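Long-range contact in phosphoribosylaminoimidazole-succinocarboxamide synthase (Pyrococcus horikoshii, PDB 4O81), which catalyses the ATP-dependent joining of L-aspartate to the imidazole carboxylate nucleotide CAIR, giving SAICAR in de novo purine biosynthesis: residues P87-V92 and K175-K180. Residues are numbered along the deposited sequence; the frame is centred on the assembly and turned at random.
Sequences PLEVVV and KLEFGK. With CD (cadmium ion), chain H; CD (cadmium ion), chain E; AMP (adenosine monophosphate), chain K; AMP (adenosine monophosphate), chain J.
Val90 and Leu176 form an antiparallel hydrogen-bonded pair, Val90 N giving a nearly straight bond to Leu176 O (2.8 Å, 170° at the hydrogen) and Leu176 N returning one to Val90 O. In this antiparallel sheet of SAICAR synthetase, strand 84-93 runs between strands 111-121 and 169-180; beyond Leu176 the two strands part, and a water bridges the gap between Leu88 O and Phe178 N, accepting the N-H of Phe178. One face carries Val90 and Leu176. There CG2 of Val90 meets the edge of the Phe178 ring, near its plane, 4.0 Å from CD2, and helix 143-165 packs on both residues through Ile149, Ala153 and Ile152. The other face, with Val91 and Lys175, lines a nucleotide site. With chi1 at 170°, the Lys175 chain sets out opposite its own N and then bends at each later torsion. It crosses Glu89 at a slant, the CG atom of Glu89 lying 3.7 Å from the CD atom of Lys175. Lys175 CE comes within 3.5 Å of C2 in the adenine of AMP chain K. Its NZ reaches Glu177 OE2 in a 2.7 Å salt bridge, from above the carboxylate plane, and also pairs with Asp190. A methionine in place of Lys175 would probably leave the Glu177 and Asp190 carboxylates without the positive partner they share. Glu89 splits its carboxylate between two cadmium ions, OE1 binding one and OE2 the other, which Asp128 also binds. The OE1-bound cadmium is also held by N7 of AMP chain K. On Glu177, the second oxygen, OE1, takes a 2.7 Å hydrogen bond from O2' of AMP chain J.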
loop_
_atom_site.group_PDB
_atom_site.type_symbol
_atom_site.label_atom_id
_atom_site.label_comp_id
_atom_site.label_asym_id
_atom_site.label_seq_id
_atom_site.Cartn_x
_atom_site.Cartn_y
_atom_site.Cartn_z
ATOM N N PRO A 87 -14.612 -10.297 -21.574
ATOM C CA PRO A 87 -13.880 -9.821 -22.746
ATOM C C PRO A 87 -13.215 -8.467 -22.464
ATOM O O PRO A 87 -13.408 -7.501 -23.211
ATOM C CB PRO A 87 -14.973 -9.703 -23.816
ATOM C CG PRO A 87 -16.232 -9.455 -23.052
ATOM C CD PRO A 87 -16.063 -10.063 -21.682
ATOM N N LEU A 88 -12.425 -8.429 -21.394
ATOM C CA LEU A 88 -11.831 -7.203 -20.888
ATOM C C LEU A 88 -10.324 -7.309 -20.683
ATOM O O LEU A 88 -9.801 -8.364 -20.301
ATOM C CB LEU A 88 -12.469 -6.816 -19.542
ATOM C CG LEU A 88 -13.972 -6.512 -19.452
ATOM C CD1 LEU A 88 -14.356 -6.233 -18.005
ATOM C CD2 LEU A 88 -14.378 -5.340 -20.343
ATOM N N GLU A 89 -9.643 -6.200 -20.953
ATOM C CA GLU A 89 -8.349 -5.915 -20.342
ATOM C C GLU A 89 -8.600 -4.852 -19.273
ATOM O O GLU A 89 -9.158 -3.793 -19.565
ATOM C CB GLU A 89 -7.345 -5.415 -21.369
ATOM C CG GLU A 89 -7.084 -6.399 -22.496
ATOM C CD GLU A 89 -6.116 -5.871 -23.545
ATOM O OE1 GLU A 89 -5.875 -4.638 -23.602
ATOM O OE2 GLU A 89 -5.602 -6.703 -24.323
ATOM N N VAL A 90 -8.231 -5.163 -18.033
ATOM C CA VAL A 90 -8.393 -4.233 -16.924
ATOM C C VAL A 90 -7.018 -3.684 -16.591
ATOM O O VAL A 90 -6.157 -4.406 -16.092
ATOM C CB VAL A 90 -9.069 -4.908 -15.707
ATOM C CG1 VAL A 90 -9.280 -3.913 -14.576
ATOM C CG2 VAL A 90 -10.392 -5.569 -16.124
ATOM N N VAL A 91 -6.821 -2.400 -16.892
ATOM C CA VAL A 91 -5.539 -1.737 -16.711
ATOM C C VAL A 91 -5.530 -0.832 -15.479
ATOM O O VAL A 91 -6.419 0.003 -15.296
ATOM C CB VAL A 91 -5.129 -0.947 -17.986
ATOM C CG1 VAL A 91 -3.908 -0.074 -17.738
ATOM C CG2 VAL A 91 -4.865 -1.900 -19.149
ATOM N N VAL A 92 -4.531 -1.014 -14.621
ATOM C CA VAL A 92 -4.385 -0.154 -13.457
ATOM C C VAL A 92 -3.092 0.635 -13.620
ATOM O O VAL A 92 -2.050 0.060 -14.002
ATOM C CB VAL A 92 -4.365 -0.924 -12.119
ATOM C CG1 VAL A 92 -4.338 0.053 -10.938
ATOM C CG2 VAL A 92 -5.559 -1.848 -12.008
ATOM N N LYS A 175 -1.848 -4.769 -16.886
ATOM C CA LYS A 175 -3.116 -5.269 -17.388
ATOM C C LYS A 175 -3.469 -6.566 -16.675
ATOM O O LYS A 175 -2.615 -7.415 -16.486
ATOM C CB LYS A 175 -3.071 -5.539 -18.906
ATOM C CG LYS A 175 -4.300 -6.300 -19.428
ATOM C CD LYS A 175 -4.049 -7.284 -20.575
ATOM C CE LYS A 175 -2.905 -8.262 -20.339
ATOM N NZ LYS A 175 -3.334 -9.687 -20.388
ATOM N N LEU A 176 -4.733 -6.694 -16.295
ATOM C CA LEU A 176 -5.268 -7.915 -15.692
ATOM C C LEU A 176 -6.415 -8.408 -16.533
ATOM O O LEU A 176 -7.042 -7.619 -17.250
ATOM C CB LEU A 176 -5.798 -7.652 -14.283
ATOM C CG LEU A 176 -4.811 -7.214 -13.210
ATOM C CD1 LEU A 176 -5.564 -6.960 -11.907
ATOM C CD2 LEU A 176 -3.704 -8.260 -13.041
ATOM N N GLU A 177 -6.672 -9.711 -16.449
ATOM C CA GLU A 177 -7.864 -10.308 -17.030
ATOM C C GLU A 177 -8.603 -11.124 -15.973
ATOM O O GLU A 177 -7.986 -11.624 -15.010
ATOM C CB GLU A 177 -7.510 -11.143 -18.268
ATOM C CG GLU A 177 -6.842 -10.296 -19.351
ATOM C CD GLU A 177 -6.547 -11.033 -20.646
ATOM O OE1 GLU A 177 -7.153 -12.094 -20.921
ATOM O OE2 GLU A 177 -5.721 -10.523 -21.422
ATOM N N PHE A 178 -9.922 -11.222 -16.147
ATOM C CA PHE A 178 -10.788 -11.889 -15.186
ATOM C C PHE A 178 -11.754 -12.822 -15.891
ATOM O O PHE A 178 -12.110 -12.610 -17.061
ATOM C CB PHE A 178 -11.600 -10.866 -14.372
ATOM C CG PHE A 178 -10.776 -10.041 -13.417
ATOM C CD1 PHE A 178 -10.563 -10.466 -12.103
ATOM C CD2 PHE A 178 -10.234 -8.829 -13.821
ATOM C CE1 PHE A 178 -9.818 -9.702 -11.220
ATOM C CE2 PHE A 178 -9.496 -8.053 -12.933
ATOM C CZ PHE A 178 -9.283 -8.501 -11.636
ATOM N N GLY A 179 -12.170 -13.857 -15.167
ATOM C CA GLY A 179 -13.207 -14.767 -15.637
ATOM C C GLY A 179 -14.131 -15.225 -14.519
ATOM O O GLY A 179 -13.909 -14.910 -13.346
ATOM N N LYS A 180 -15.177 -15.965 -14.894
ATOM C CA LYS A 180 -16.123 -16.521 -13.931
ATOM C C LYS A 180 -15.835 -18.002 -13.771
ATOM O O LYS A 180 -15.648 -18.696 -14.767
ATOM C CB LYS A 180 -17.571 -16.338 -14.424
ATOM C CG LYS A 180 -18.182 -14.982 -14.134
HETATM CD CD CD H . -4.395 -3.121 -24.416
HETATM CD CD CD E . -5.290 -7.465 -26.855
HETATM P P AMP K . -0.800 1.224 -22.594
HETATM O O1P AMP K . -2.307 1.413 -22.630
HETATM O O2P AMP K . -0.050 2.372 -21.974
HETATM O O3P AMP K . -0.183 0.802 -23.897
HETATM O "O5'" AMP K . -0.583 -0.077 -21.631
HETATM C "C5'" AMP K . -0.815 -0.057 -20.208
HETATM C "C4'" AMP K . -0.282 -1.286 -19.441
HETATM O "O4'" AMP K . -1.101 -2.434 -19.646
HETATM C "C3'" AMP K . 1.134 -1.739 -19.809
HETATM O "O3'" AMP K . 1.778 -2.293 -18.652
HETATM C "C2'" AMP K . 0.922 -2.855 -20.801
HETATM O "O2'" AMP K . 2.009 -3.786 -20.789
HETATM C "C1'" AMP K . -0.380 -3.478 -20.315
HETATM N N9 AMP K . -1.142 -4.011 -21.470
HETATM C C8 AMP K . -2.103 -3.365 -22.159
HETATM N N7 AMP K . -2.589 -4.147 -23.158
HETATM C C5 AMP K . -1.939 -5.314 -23.131
HETATM C C6 AMP K . -1.964 -6.582 -23.911
HETATM N N6 AMP K . -2.809 -6.751 -24.958
HETATM N N1 AMP K . -1.103 -7.561 -23.525
HETATM C C2 AMP K . -0.250 -7.405 -22.488
HETATM N N3 AMP K . -0.184 -6.281 -21.743
HETATM C C4 AMP K . -0.983 -5.224 -22.006
HETATM P P AMP J . -2.461 -15.292 -25.356
HETATM O O1P AMP J . -1.066 -15.734 -24.998
HETATM O O2P AMP J . -3.112 -16.145 -26.423
HETATM O O3P AMP J . -2.609 -13.814 -25.631
HETATM O "O5'" AMP J . -3.345 -15.522 -24.026
HETATM C "C5'" AMP J . -3.970 -16.773 -23.726
HETATM C "C4'" AMP J . -5.497 -16.709 -23.806
HETATM O "O4'" AMP J . -6.087 -17.474 -22.744
HETATM C "C3'" AMP J . -6.091 -15.311 -23.677
HETATM O "O3'" AMP J . -7.163 -15.223 -24.618
HETATM C "C2'" AMP J . -6.676 -15.266 -22.281
HETATM O "O2'" AMP J . -7.817 -14.413 -22.197
HETATM C "C1'" AMP J . -7.082 -16.709 -22.065
HETATM N N9 AMP J . -7.107 -17.109 -20.644
HETATM C C8 AMP J . -6.243 -16.711 -19.694
HETATM N N7 AMP J . -6.539 -17.285 -18.523
HETATM C C5 AMP J . -7.601 -18.089 -18.712
HETATM C C6 AMP J . -8.422 -19.004 -17.884
HETATM N N6 AMP J . -8.155 -19.159 -16.577
HETATM N N1 AMP J . -9.460 -19.657 -18.466
HETATM C C2 AMP J . -9.743 -19.510 -19.775
HETATM N N3 AMP J . -9.035 -18.701 -20.587
HETATM C C4 AMP J . -7.978 -17.974 -20.120
HETATM O O HOH W 1 -11.095 -10.170 -18.569
HETATM O O HOH W 2 -4.409 -1.184 -22.799
#